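Local coordinates for protein cellulase (Soil metagenome, PDB 5I2U) that probably hydrolyses beta-1,4-glucosidic bonds in cellulose as a salt-tolerant GH5 glycoside hydrolase built on a TIM barrel, at residues A[130-135]-A[161-166]; A[192-197]-A[217-222]; A[171-176]-A[207-212]; A[58-63]-A[282-287]; A[226-231]-A[254-259]. All blocks are in the same frame, centred on the assembly; numbering follows the deposited sequence.

Contact 1 of 5, residues A[130-135]-A[161-166]; sequences HAHNKY and WNEPDY
His132 lies alongside Glu163, both side chains running the same way. Its CB sits 3.6 Å from Asp165 OD2. One step past CG, ND1 donates to the main-chain Glu163 O at 3.0 Å, meeting it in the carbonyl plane, on a lone pair. At the far end of the ring, CE1 comes within 3.4 Å of Glu163 OE1, which lies in the ring plane; the other oxygen of that carboxylate, OE2, is bonded to His222. The backbones are pinned close by, where Glu163 N points almost straight at Ala131 O, 3.1 Å away. The Trp161 indole lies along the same chain: NE1 makes a weak bond to His132 O at 3.2 Å, and CH2 reaches Lys134 CB at 3.5 Å. Asn162 has CG anti to its backbone N (chi1 168°), which lays the amide over one face of the His130 ring with the planes 14° apart. Arg89 holds OD1 of that amide, and Asp128 holds ND1 of the histidine. The two loops leave the C-terminal ends of adjacent barrel strands, and the Asn-Glu-Pro run 162-164 matches the GH5 signature, whose glutamate is the general acid/base in relatives.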
# COMPACT_ATOMS: atom_id res chain seq x y z
N HIS A 130 1.50 5.97 -7.76
CA HIS A 130 1.67 6.87 -6.65
C HIS A 130 1.46 8.33 -7.08
O HIS A 130 2.40 9.12 -7.23
CB HIS A 130 3.03 6.64 -5.99
CG HIS A 130 3.12 7.12 -4.58
ND1 HIS A 130 2.75 6.34 -3.50
CD2 HIS A 130 3.56 8.28 -4.06
CE1 HIS A 130 2.95 7.00 -2.38
NE2 HIS A 130 3.44 8.19 -2.70
N ALA A 131 0.18 8.66 -7.28
CA ALA A 131 -0.27 9.93 -7.80
C ALA A 131 -1.10 10.66 -6.76
O ALA A 131 -1.78 10.02 -5.94
CB ALA A 131 -1.13 9.69 -9.03
N HIS A 132 -1.04 11.98 -6.81
CA HIS A 132 -2.03 12.87 -6.19
C HIS A 132 -3.03 13.39 -7.22
O HIS A 132 -4.23 13.39 -6.97
CB HIS A 132 -1.36 14.07 -5.51
CG HIS A 132 -0.55 13.71 -4.31
ND1 HIS A 132 -1.08 13.08 -3.20
CD2 HIS A 132 0.75 13.95 -4.02
CE1 HIS A 132 -0.13 12.92 -2.29
NE2 HIS A 132 0.99 13.44 -2.76
N ASN A 133 -2.51 13.86 -8.36
CA ASN A 133 -3.36 14.34 -9.45
C ASN A 133 -3.98 13.16 -10.21
O ASN A 133 -3.59 12.01 -10.01
CB ASN A 133 -2.58 15.26 -10.38
CG ASN A 133 -2.12 16.52 -9.69
OD1 ASN A 133 -2.93 17.40 -9.38
ND2 ASN A 133 -0.82 16.62 -9.40
N LYS A 134 -4.94 13.48 -11.08
CA LYS A 134 -5.66 12.49 -11.88
C LYS A 134 -4.99 12.27 -13.24
O LYS A 134 -4.89 13.21 -14.04
CB LYS A 134 -7.11 12.95 -12.08
CG LYS A 134 -8.02 11.84 -12.56
CD LYS A 134 -9.44 12.32 -12.76
CE LYS A 134 -9.61 12.96 -14.12
NZ LYS A 134 -10.80 13.82 -14.10
N TYR A 135 -4.54 11.04 -13.49
CA TYR A 135 -3.80 10.68 -14.72
C TYR A 135 -4.43 9.44 -15.35
O TYR A 135 -3.82 8.35 -15.42
CB TYR A 135 -2.34 10.41 -14.38
CG TYR A 135 -1.62 11.59 -13.78
CD1 TYR A 135 -1.34 12.73 -14.55
CD2 TYR A 135 -1.19 11.57 -12.45
CE1 TYR A 135 -0.67 13.82 -14.01
CE2 TYR A 135 -0.50 12.65 -11.91
CZ TYR A 135 -0.24 13.78 -12.69
OH TYR A 135 0.43 14.85 -12.14
N TRP A 161 -4.66 4.57 -7.49
CA TRP A 161 -4.47 6.00 -7.30
C TRP A 161 -4.14 6.26 -5.83
O TRP A 161 -5.05 6.30 -4.98
CB TRP A 161 -5.73 6.76 -7.71
CG TRP A 161 -5.60 8.25 -7.75
CD1 TRP A 161 -4.57 9.01 -7.27
CD2 TRP A 161 -6.57 9.16 -8.27
NE1 TRP A 161 -4.84 10.34 -7.47
CE2 TRP A 161 -6.06 10.46 -8.08
CE3 TRP A 161 -7.82 9.00 -8.87
CZ2 TRP A 161 -6.75 11.61 -8.49
CZ3 TRP A 161 -8.52 10.14 -9.27
CH2 TRP A 161 -7.98 11.43 -9.07
N ASN A 162 -2.85 6.42 -5.55
CA ASN A 162 -2.34 6.53 -4.18
C ASN A 162 -3.20 7.40 -3.26
O ASN A 162 -3.84 6.90 -2.35
CB ASN A 162 -0.91 7.05 -4.18
CG ASN A 162 -0.42 7.45 -2.79
OD1 ASN A 162 -0.64 6.73 -1.82
ND2 ASN A 162 0.21 8.59 -2.70
N GLU A 163 -3.20 8.70 -3.53
CA GLU A 163 -3.83 9.66 -2.65
C GLU A 163 -4.42 10.77 -3.49
O GLU A 163 -3.76 11.78 -3.74
CB GLU A 163 -2.81 10.22 -1.65
CG GLU A 163 -2.63 9.39 -0.40
CD GLU A 163 -1.71 10.03 0.63
OE1 GLU A 163 -1.07 11.05 0.36
OE2 GLU A 163 -1.61 9.47 1.73
N PRO A 164 -5.66 10.58 -3.96
CA PRO A 164 -6.38 11.71 -4.53
C PRO A 164 -6.54 12.78 -3.43
O PRO A 164 -6.91 12.43 -2.30
CB PRO A 164 -7.73 11.12 -4.94
CG PRO A 164 -7.61 9.64 -4.83
CD PRO A 164 -6.47 9.35 -3.91
N ASP A 165 -6.20 14.03 -3.75
CA ASP A 165 -6.35 15.14 -2.79
C ASP A 165 -7.67 15.91 -3.00
O ASP A 165 -8.70 15.53 -2.43
CB ASP A 165 -5.09 16.06 -2.72
CG ASP A 165 -4.51 16.44 -4.08
OD1 ASP A 165 -5.26 16.45 -5.10
OD2 ASP A 165 -3.31 16.75 -4.13
N TYR A 166 -7.66 16.95 -3.84
CA TYR A 166 -8.77 17.90 -3.93
C TYR A 166 -9.66 17.55 -5.14
O TYR A 166 -9.51 18.09 -6.25
CB TYR A 166 -8.23 19.34 -3.98
CG TYR A 166 -7.14 19.60 -2.95
CD1 TYR A 166 -7.45 19.86 -1.61
CD2 TYR A 166 -5.79 19.57 -3.32
CE1 TYR A 166 -6.45 20.11 -0.67
CE2 TYR A 166 -4.79 19.81 -2.39
CZ TYR A 166 -5.12 20.08 -1.07
OH TYR A 166 -4.11 20.30 -0.17
O HOH W 1 -3.18 17.63 -6.77

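Contact 2 of 5, residues A[192-197]-A[217-222]; sequences ILVGSP and IMYTMH
Val194 N donates to Met218 O at 2.7 Å, in the plane of that carbonyl, and this is the shortest polar link between strands 192-194 and 217-222. Met218 N returns a bond to Ile192 O at 3.1 Å. Further along, Thr220 N reaches Val194 O at 2.9 Å from well above the carbonyl plane. The bonds thus fall on alternate residues, as in parallel pairing. Strands five and six of the (beta/alpha)8 barrel meet here, their short axes turned 44° from one another. Val194 and Tyr219 point to the outer face, toward helix 169-186, and lie side by side: Val194 CB is 3.8 Å from Tyr219 CD1. CG1 of the valine is anti to its backbone N (chi1 175°) and runs on along the ring to CE1, while CG2 faces Ile217 CD1 at 4.2 Å. With an alanine in place of Val194 both methyls go, and a gap would probably open between the tyrosine ring and the isoleucine tip. The ring's OH is anchored beyond the pair, on Ile211 N. On the barrel interior, Leu193 CD2 packs on Met218 CB at 4.0 Å, and Leu193 CB touches Thr220 CG2 at 3.6 Å; the leucine also touches Phe247 on the next strand. Ser196 OG, buried at the end of the pair, has no polar partner in the model.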
# COMPACT_ATOMS: atom_id res chain seq x y z
N ILE A 192 -7.79 -5.14 -6.34
CA ILE A 192 -7.58 -3.76 -6.76
C ILE A 192 -7.94 -2.87 -5.59
O ILE A 192 -9.07 -2.94 -5.10
CB ILE A 192 -8.46 -3.35 -7.96
CG1 ILE A 192 -8.19 -4.26 -9.17
CG2 ILE A 192 -8.18 -1.89 -8.31
CD1 ILE A 192 -9.21 -4.13 -10.30
N LEU A 193 -7.00 -2.02 -5.18
CA LEU A 193 -7.24 -1.12 -4.08
C LEU A 193 -7.58 0.25 -4.64
O LEU A 193 -6.89 0.75 -5.53
CB LEU A 193 -6.00 -1.04 -3.20
CG LEU A 193 -5.42 -2.35 -2.67
CD1 LEU A 193 -4.29 -2.01 -1.72
CD2 LEU A 193 -6.44 -3.23 -1.96
N VAL A 194 -8.63 0.87 -4.10
CA VAL A 194 -9.21 2.10 -4.65
C VAL A 194 -9.07 3.26 -3.66
O VAL A 194 -9.59 3.19 -2.56
CB VAL A 194 -10.70 1.91 -5.00
CG1 VAL A 194 -11.34 3.22 -5.46
CG2 VAL A 194 -10.83 0.84 -6.07
N GLY A 195 -8.40 4.31 -4.10
CA GLY A 195 -8.21 5.50 -3.30
C GLY A 195 -9.45 6.37 -3.30
O GLY A 195 -10.34 6.19 -4.12
N SER A 196 -9.47 7.31 -2.36
CA SER A 196 -10.57 8.27 -2.24
C SER A 196 -10.02 9.65 -1.86
O SER A 196 -8.86 9.76 -1.42
CB SER A 196 -11.60 7.77 -1.23
OG SER A 196 -11.05 7.62 0.06
N PRO A 197 -10.84 10.71 -2.05
CA PRO A 197 -10.31 12.07 -1.86
C PRO A 197 -9.88 12.39 -0.43
O PRO A 197 -10.24 11.68 0.52
CB PRO A 197 -11.46 12.99 -2.31
CG PRO A 197 -12.40 12.12 -3.07
CD PRO A 197 -12.25 10.75 -2.48
N ILE A 217 -12.38 -5.90 -4.95
CA ILE A 217 -11.81 -4.59 -4.72
C ILE A 217 -11.94 -4.22 -3.24
O ILE A 217 -12.83 -4.73 -2.54
CB ILE A 217 -12.40 -3.49 -5.63
CG1 ILE A 217 -13.80 -3.05 -5.20
CG2 ILE A 217 -12.41 -3.96 -7.08
CD1 ILE A 217 -14.14 -1.66 -5.69
N MET A 218 -11.03 -3.36 -2.79
CA MET A 218 -11.11 -2.73 -1.48
C MET A 218 -10.78 -1.26 -1.62
O MET A 218 -10.19 -0.83 -2.61
CB MET A 218 -10.16 -3.38 -0.49
CG MET A 218 -10.25 -4.90 -0.48
SD MET A 218 -9.20 -5.64 0.78
CE MET A 218 -10.24 -5.47 2.25
N TYR A 219 -11.19 -0.50 -0.61
CA TYR A 219 -10.95 0.93 -0.58
C TYR A 219 -9.83 1.25 0.41
O TYR A 219 -9.75 0.63 1.48
CB TYR A 219 -12.25 1.64 -0.21
CG TYR A 219 -13.33 1.40 -1.24
CD1 TYR A 219 -13.44 2.21 -2.37
CD2 TYR A 219 -14.21 0.32 -1.12
CE1 TYR A 219 -14.42 1.98 -3.32
CE2 TYR A 219 -15.20 0.09 -2.06
CZ TYR A 219 -15.31 0.92 -3.16
OH TYR A 219 -16.28 0.68 -4.11
N THR A 220 -8.95 2.18 0.04
CA THR A 220 -7.81 2.46 0.88
C THR A 220 -8.14 3.50 1.92
O THR A 220 -9.06 4.32 1.75
CB THR A 220 -6.54 2.82 0.08
OG1 THR A 220 -6.77 3.99 -0.70
CG2 THR A 220 -6.14 1.66 -0.82
N MET A 221 -7.39 3.43 3.02
CA MET A 221 -7.40 4.47 4.03
C MET A 221 -5.97 4.70 4.45
O MET A 221 -5.24 3.74 4.65
CB MET A 221 -8.27 4.06 5.23
CG MET A 221 -8.53 5.17 6.23
SD MET A 221 -7.29 5.32 7.54
CE MET A 221 -7.69 3.90 8.55
N HIS A 222 -5.56 5.97 4.54
CA HIS A 222 -4.23 6.34 5.01
C HIS A 222 -4.31 7.17 6.29
O HIS A 222 -5.07 8.14 6.37
CB HIS A 222 -3.48 7.14 3.94
CG HIS A 222 -3.12 6.34 2.72
ND1 HIS A 222 -2.35 6.87 1.71
CD2 HIS A 222 -3.41 5.07 2.35
CE1 HIS A 222 -2.18 5.96 0.77
NE2 HIS A 222 -2.82 4.86 1.13

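Contact 3 of 5, residues A[171-176]-A[207-212]; sequences EVKTYS and AEDPIR
Lys173, on helix 169-186, brings its CA within 6.9 Å of the Ile211 CA, on the extended chain that begins where Asp209 leaves helical geometry after helix 203-208. The contact therefore lies on the outer layer of the (beta/alpha)8 barrel, tying one of its helices to the loop that leads into strand 217-224. The lysine carries most of it. Its CG is anti to the backbone N (chi1 -170°) and the rest of the chain is extended, which carries it across the loop: CG slides past Ile211 CG1 at 3.8 Å, CE comes to 3.3 Å from Pro210 O, and NZ ends on Asp209 OD1 at 3.0 Å. That salt bridge arrives from above the carboxylate plane, 41° out of it, the two side chains crossing at about a right angle. Arg212 NH1 forms a long ion pair with the same oxygen, at 3.7 Å, so both cations share one carboxylate and a small network results. Shared in this way, the aspartate probably offsets both positive charges. A weak, long pair with Glu177 gives the lysine a second acidic neighbour, and Asp209 O is bonded by Trp169 NE1. Deeper in, Ile211 CD1 rests on Ser176 CB at 3.8 Å. Ser176 OG turns back to its own helix and donates to Val172 O at 2.8 Å, reaching that oxygen from the face opposite to Ser176 N.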
# COMPACT_ATOMS: atom_id res chain seq x y z
N GLU A 171 -15.66 12.07 -9.28
CA GLU A 171 -14.58 12.12 -10.27
C GLU A 171 -13.55 10.99 -10.08
O GLU A 171 -12.98 10.47 -11.06
CB GLU A 171 -13.88 13.48 -10.20
CG GLU A 171 -12.92 13.76 -11.35
CD GLU A 171 -12.35 15.17 -11.32
OE1 GLU A 171 -12.76 15.99 -10.47
OE2 GLU A 171 -11.48 15.46 -12.16
N VAL A 172 -13.33 10.61 -8.82
CA VAL A 172 -12.41 9.53 -8.48
C VAL A 172 -13.06 8.17 -8.75
O VAL A 172 -12.39 7.22 -9.15
CB VAL A 172 -11.92 9.64 -7.01
CG1 VAL A 172 -10.96 8.49 -6.67
CG2 VAL A 172 -11.23 10.98 -6.77
N LYS A 173 -14.36 8.07 -8.51
CA LYS A 173 -15.13 6.85 -8.83
C LYS A 173 -15.13 6.56 -10.33
O LYS A 173 -15.05 5.40 -10.72
CB LYS A 173 -16.57 6.97 -8.33
CG LYS A 173 -17.41 5.69 -8.39
CD LYS A 173 -18.88 6.02 -8.19
CE LYS A 173 -19.74 4.77 -8.13
NZ LYS A 173 -21.12 5.04 -8.64
N THR A 174 -15.25 7.60 -11.15
CA THR A 174 -15.26 7.45 -12.61
C THR A 174 -13.91 6.94 -13.09
O THR A 174 -13.84 5.96 -13.82
CB THR A 174 -15.58 8.78 -13.31
OG1 THR A 174 -16.79 9.34 -12.76
CG2 THR A 174 -15.76 8.59 -14.83
N TYR A 175 -12.84 7.61 -12.66
CA TYR A 175 -11.47 7.17 -12.90
C TYR A 175 -11.30 5.70 -12.52
O TYR A 175 -10.72 4.91 -13.28
CB TYR A 175 -10.51 8.04 -12.07
CG TYR A 175 -9.06 7.60 -11.95
CD1 TYR A 175 -8.68 6.52 -11.13
CD2 TYR A 175 -8.05 8.30 -12.60
CE1 TYR A 175 -7.36 6.14 -10.99
CE2 TYR A 175 -6.71 7.92 -12.47
CZ TYR A 175 -6.37 6.84 -11.66
OH TYR A 175 -5.04 6.46 -11.52
N SER A 176 -11.83 5.36 -11.35
CA SER A 176 -11.68 4.02 -10.80
C SER A 176 -12.46 2.97 -11.58
O SER A 176 -11.91 1.91 -11.89
CB SER A 176 -12.10 4.01 -9.33
OG SER A 176 -11.19 4.79 -8.59
N ALA A 207 -18.97 5.26 1.10
CA ALA A 207 -20.09 4.54 1.72
C ALA A 207 -21.44 4.88 1.07
O ALA A 207 -22.24 3.99 0.80
CB ALA A 207 -20.14 4.83 3.22
N GLU A 208 -21.64 6.17 0.79
CA GLU A 208 -22.86 6.67 0.15
C GLU A 208 -23.00 6.34 -1.35
O GLU A 208 -24.12 6.20 -1.83
CB GLU A 208 -22.97 8.18 0.36
CG GLU A 208 -23.44 8.56 1.76
CD GLU A 208 -24.91 8.24 1.96
OE1 GLU A 208 -25.76 8.86 1.27
OE2 GLU A 208 -25.23 7.36 2.80
N ASP A 209 -21.88 6.19 -2.05
CA ASP A 209 -21.85 5.99 -3.50
C ASP A 209 -20.72 5.00 -3.93
O ASP A 209 -19.77 5.38 -4.61
CB ASP A 209 -21.67 7.37 -4.16
CG ASP A 209 -21.72 7.34 -5.69
OD1 ASP A 209 -22.38 6.45 -6.28
OD2 ASP A 209 -21.13 8.25 -6.30
N PRO A 210 -20.84 3.72 -3.55
CA PRO A 210 -19.77 2.76 -3.89
C PRO A 210 -19.78 2.31 -5.33
O PRO A 210 -20.79 2.45 -6.02
CB PRO A 210 -20.07 1.57 -2.97
CG PRO A 210 -21.54 1.62 -2.78
CD PRO A 210 -21.87 3.10 -2.70
N ILE A 211 -18.67 1.72 -5.77
CA ILE A 211 -18.58 1.11 -7.09
C ILE A 211 -19.34 -0.23 -7.06
O ILE A 211 -19.11 -1.05 -6.18
CB ILE A 211 -17.11 0.86 -7.51
CG1 ILE A 211 -16.32 2.17 -7.50
CG2 ILE A 211 -17.04 0.24 -8.91
CD1 ILE A 211 -14.82 1.99 -7.57
N ARG A 212 -20.21 -0.44 -8.04
CA ARG A 212 -21.11 -1.59 -8.07
C ARG A 212 -20.71 -2.57 -9.16
O ARG A 212 -19.94 -2.22 -10.08
CB ARG A 212 -22.54 -1.12 -8.28
CG ARG A 212 -23.06 -0.28 -7.12
CD ARG A 212 -24.32 0.49 -7.48
NE ARG A 212 -24.90 1.11 -6.28
CZ ARG A 212 -24.48 2.23 -5.70
NH1 ARG A 212 -23.44 2.93 -6.18
NH2 ARG A 212 -25.11 2.68 -4.61

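Contact 4 of 5, residues A[58-63]-A[282-287]; sequences GASLGW and VAWSVS
Trp284 lays one face of its six-membered ring over Gly62, whose CA stands 4.1 Å from the ring centroid in a CH-pi contact. Trp63 comes to the indole's edge, its CD1 3.5 Å from Trp284 CZ2, with the planes turned 80° apart in an oblique meeting. At another point of the edge, Ser60 OG lies 3.5 Å from Trp284 CE3; this hydroxyl donates to Leu61 O at 2.7 Å and is also bonded to Arg89. CG of Trp284 is anti to the backbone N (chi1 176°), which swings the ring obliquely across to residues 60-63. Putting a leucine at Trp284 would probably leave Gly62 without its aromatic face and Trp63 CD1 without the indole edge it packs against. Behind the rings the backbones pair in parallel: Ser60 N donates to Ala283 O at 2.8 Å, and Ser60 O takes Val286 N at 3.0 Å. The peptide bond between Trp284 and Ser285 is cis, a feature familiar from this barrel family, and the register slips by one residue there, so that Leu61 faces Val286, CD2 to CB at 4.0 Å. Trp284 also meets the His130 ring with nearly parallel planes. Strands 57-61 and 281-286, the first and last, close the barrel here; Ala283 faces helix 313-325 outside, while Val282 and Trp284 reach inward to strands 87-93 and 246-252.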
# COMPACT_ATOMS: atom_id res chain seq x y z
N GLY A 58 2.99 -5.19 6.46
CA GLY A 58 4.29 -4.95 5.84
C GLY A 58 4.67 -3.48 5.73
O GLY A 58 4.21 -2.64 6.51
N ALA A 59 5.52 -3.19 4.75
CA ALA A 59 6.14 -1.88 4.60
C ALA A 59 6.16 -1.43 3.13
O ALA A 59 6.32 -2.25 2.24
CB ALA A 59 7.54 -1.93 5.16
N SER A 60 5.99 -0.12 2.91
CA SER A 60 6.07 0.49 1.60
C SER A 60 7.43 1.11 1.37
O SER A 60 7.96 1.81 2.24
CB SER A 60 5.02 1.58 1.46
OG SER A 60 4.99 2.10 0.14
N LEU A 61 8.00 0.85 0.19
CA LEU A 61 9.14 1.64 -0.28
C LEU A 61 8.58 3.02 -0.52
O LEU A 61 7.36 3.18 -0.71
CB LEU A 61 9.73 1.07 -1.57
CG LEU A 61 10.21 -0.39 -1.52
CD1 LEU A 61 10.69 -0.87 -2.87
CD2 LEU A 61 11.32 -0.57 -0.49
N GLY A 62 9.42 4.04 -0.45
CA GLY A 62 8.97 5.40 -0.72
C GLY A 62 8.96 5.65 -2.22
O GLY A 62 9.40 4.82 -3.02
N TRP A 63 8.45 6.82 -2.60
CA TRP A 63 8.51 7.33 -3.97
C TRP A 63 9.77 6.79 -4.66
O TRP A 63 10.87 7.09 -4.23
CB TRP A 63 8.61 8.85 -3.99
CG TRP A 63 7.52 9.60 -3.34
CD1 TRP A 63 7.34 9.80 -2.00
CD2 TRP A 63 6.47 10.31 -3.99
NE1 TRP A 63 6.22 10.55 -1.78
CE2 TRP A 63 5.67 10.89 -2.98
CE3 TRP A 63 6.11 10.50 -5.33
CZ2 TRP A 63 4.54 11.66 -3.27
CZ3 TRP A 63 4.97 11.25 -5.61
CH2 TRP A 63 4.20 11.82 -4.58
N VAL A 282 0.14 -1.34 5.83
CA VAL A 282 1.46 -1.15 5.25
C VAL A 282 2.05 0.15 5.79
O VAL A 282 1.48 1.24 5.60
CB VAL A 282 1.39 -1.10 3.71
CG1 VAL A 282 2.77 -1.27 3.09
CG2 VAL A 282 0.45 -2.19 3.17
N ALA A 283 3.20 0.03 6.46
CA ALA A 283 3.86 1.20 7.08
C ALA A 283 4.77 1.93 6.08
O ALA A 283 5.48 1.27 5.30
CB ALA A 283 4.63 0.77 8.31
N TRP A 284 4.78 3.26 6.15
CA TRP A 284 5.57 4.17 5.26
C TRP A 284 6.65 4.94 6.05
O TRP A 284 6.33 5.48 7.11
CB TRP A 284 4.60 5.18 4.66
CG TRP A 284 5.17 6.28 3.79
CD1 TRP A 284 5.69 7.47 4.21
CD2 TRP A 284 5.25 6.28 2.37
NE1 TRP A 284 6.10 8.21 3.13
CE2 TRP A 284 5.84 7.51 1.99
CE3 TRP A 284 4.91 5.35 1.37
CZ2 TRP A 284 6.07 7.85 0.65
CZ3 TRP A 284 5.13 5.69 0.04
CH2 TRP A 284 5.70 6.94 -0.31
N SER A 285 7.91 5.06 5.60
CA SER A 285 8.46 4.52 4.36
C SER A 285 9.86 3.99 4.58
O SER A 285 10.63 4.52 5.42
CB SER A 285 8.53 5.58 3.24
OG SER A 285 9.25 6.74 3.63
N VAL A 286 10.21 3.00 3.77
CA VAL A 286 11.56 2.43 3.73
C VAL A 286 12.38 3.36 2.86
O VAL A 286 12.46 3.21 1.64
CB VAL A 286 11.59 1.00 3.16
CG1 VAL A 286 13.00 0.46 3.17
CG2 VAL A 286 10.65 0.08 3.94
N SER A 287 12.95 4.35 3.52
CA SER A 287 13.66 5.46 2.88
C SER A 287 14.58 6.10 3.94
O SER A 287 14.47 5.77 5.13
CB SER A 287 12.64 6.48 2.34
OG SER A 287 11.76 6.99 3.36

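Contact 5 of 5, residues A[226-231]-A[254-259]; sequences ATHEAW and SEANGD
Thr227 OG1 accepts the backbone Ala256 N at 2.7 Å, and Ala226 N donates to Ser254 O at 3.2 Å; these two bonds fasten the loops together. The threonine is turned with OG1 beside its own backbone N (chi1 -54°), which aims the oxygen at Ala256 and leaves CG2 against Ala256 CB at 3.9 Å. The Ala226 N-H is fairly straight onto Ser254 O (158°), but comes from above the carbonyl plane, off the lone pairs. Around them the packing is slight: Ala226 CB touches Glu255 CG at 3.6 Å, and His228 CE1 comes to 3.9 Å from Ala256 CB. A second shell shapes the 254-259 loop. Residues 255 to 258 form a type I turn, closed by Gly258 N to Glu255 O at 2.9 Å, and Ser254 OG reaches that oxygen from the opposite face at 3.0 Å. Gly258 has a positive phi (94°), where a side chain would jam against the preceding carbonyl. Asn257 OD1 then takes Asp259 N in an Asx turn. Further out, Glu255 OE2 is bonded to Arg261 N, Asp259 OD1 to Thr292 N, and His228 O to Tyr270 OH, so both loops are moored to their surroundings. The arrangement joins two neighbouring loops that follow strands 217-224 and 246-252, on the C-terminal rim of the (beta/alpha)8 barrel, the side on which GH5 enzymes carry their active site.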
# COMPACT_ATOMS: atom_id res chain seq x y z
N ALA A 226 0.29 10.70 14.55
CA ALA A 226 0.53 11.94 15.31
C ALA A 226 -0.36 13.11 14.86
O ALA A 226 -0.37 14.15 15.52
CB ALA A 226 2.00 12.32 15.24
N THR A 227 -1.07 12.96 13.74
CA THR A 227 -1.93 14.00 13.19
C THR A 227 -3.41 13.62 13.26
O THR A 227 -4.23 14.39 13.77
CB THR A 227 -1.58 14.27 11.72
OG1 THR A 227 -0.18 14.55 11.62
CG2 THR A 227 -2.37 15.45 11.15
N HIS A 228 -3.74 12.44 12.74
CA HIS A 228 -5.12 12.05 12.52
C HIS A 228 -5.65 11.36 13.77
O HIS A 228 -5.21 10.26 14.13
CB HIS A 228 -5.23 11.18 11.27
CG HIS A 228 -4.80 11.89 10.01
ND1 HIS A 228 -3.87 11.37 9.13
CD2 HIS A 228 -5.17 13.09 9.50
CE1 HIS A 228 -3.69 12.21 8.13
NE2 HIS A 228 -4.46 13.26 8.33
N GLU A 229 -6.60 12.03 14.42
CA GLU A 229 -7.18 11.59 15.69
C GLU A 229 -8.29 10.53 15.49
O GLU A 229 -8.45 9.99 14.39
CB GLU A 229 -7.67 12.81 16.47
CG GLU A 229 -6.53 13.76 16.82
CD GLU A 229 -6.97 14.96 17.64
OE1 GLU A 229 -8.18 15.27 17.67
OE2 GLU A 229 -6.06 15.60 18.23
N ALA A 230 -9.02 10.22 16.57
CA ALA A 230 -10.02 9.14 16.60
C ALA A 230 -11.12 9.19 15.54
O ALA A 230 -11.62 8.14 15.14
CB ALA A 230 -10.65 9.07 17.99
N TRP A 231 -11.49 10.38 15.08
CA TRP A 231 -12.53 10.53 14.06
C TRP A 231 -12.32 9.61 12.83
O TRP A 231 -13.28 8.97 12.37
CB TRP A 231 -12.67 11.99 13.61
CG TRP A 231 -11.44 12.63 13.02
CD1 TRP A 231 -10.47 13.32 13.68
CD2 TRP A 231 -11.08 12.66 11.63
NE1 TRP A 231 -9.52 13.77 12.81
CE2 TRP A 231 -9.87 13.38 11.54
CE3 TRP A 231 -11.65 12.15 10.46
CZ2 TRP A 231 -9.21 13.61 10.31
CZ3 TRP A 231 -11.00 12.37 9.24
CH2 TRP A 231 -9.80 13.10 9.18
N SER A 254 4.45 8.91 12.36
CA SER A 254 4.82 10.31 12.24
C SER A 254 3.58 11.23 12.08
O SER A 254 2.44 10.76 12.15
CB SER A 254 5.76 10.49 11.05
OG SER A 254 5.05 10.36 9.82
N GLU A 255 3.81 12.52 11.85
CA GLU A 255 2.74 13.44 11.47
C GLU A 255 2.46 13.30 9.96
O GLU A 255 3.24 12.66 9.25
CB GLU A 255 3.09 14.90 11.86
CG GLU A 255 3.35 15.10 13.36
CD GLU A 255 3.65 16.54 13.77
OE1 GLU A 255 3.22 17.50 13.09
OE2 GLU A 255 4.33 16.72 14.80
N ALA A 256 1.37 13.91 9.50
CA ALA A 256 0.86 13.69 8.12
C ALA A 256 1.83 14.11 7.00
O ALA A 256 1.85 13.49 5.93
CB ALA A 256 -0.48 14.39 7.94
N ASN A 257 2.66 15.12 7.25
CA ASN A 257 3.69 15.50 6.29
C ASN A 257 4.90 14.52 6.18
O ASN A 257 5.75 14.70 5.33
CB ASN A 257 4.16 16.94 6.53
CG ASN A 257 4.95 17.12 7.82
OD1 ASN A 257 4.98 16.26 8.69
ND2 ASN A 257 5.60 18.27 7.94
N GLY A 258 4.94 13.49 7.04
CA GLY A 258 6.04 12.52 7.06
C GLY A 258 7.12 12.88 8.06
O GLY A 258 8.11 12.16 8.18
N ASP A 259 6.94 13.98 8.79
CA ASP A 259 7.93 14.48 9.74
C ASP A 259 7.24 14.81 11.09
O ASP A 259 6.19 14.25 11.37
CB ASP A 259 8.65 15.70 9.15
CG ASP A 259 10.09 15.86 9.66
OD1 ASP A 259 10.56 15.00 10.43
OD2 ASP A 259 10.73 16.86 9.29

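In the fold
Contacts 2 and 4 are buried parallel strand pairs of one barrel sheet, about 17 Å apart between centres; contact 4 closes the ring of strands and contact 2 lies partway round it. Contact 1, also buried, lies in the loops at the C-terminal ends of the strands and is rich in polar side chains: it touches contact 2 through Glu163 and His222 and contact 4 through His130, which touches both Trp63 and Trp284. Contacts 3 and 5 lie further out, about 26 Å apart between centres. Contact 3 combines a salt bridge with packing on Ile211, and its helix meets contact 1 through Lys134 and Glu171; contact 5, a surface contact, relies on backbone and hydroxyl bonds between loops. Contacts 2 and 3 interleave along the chain.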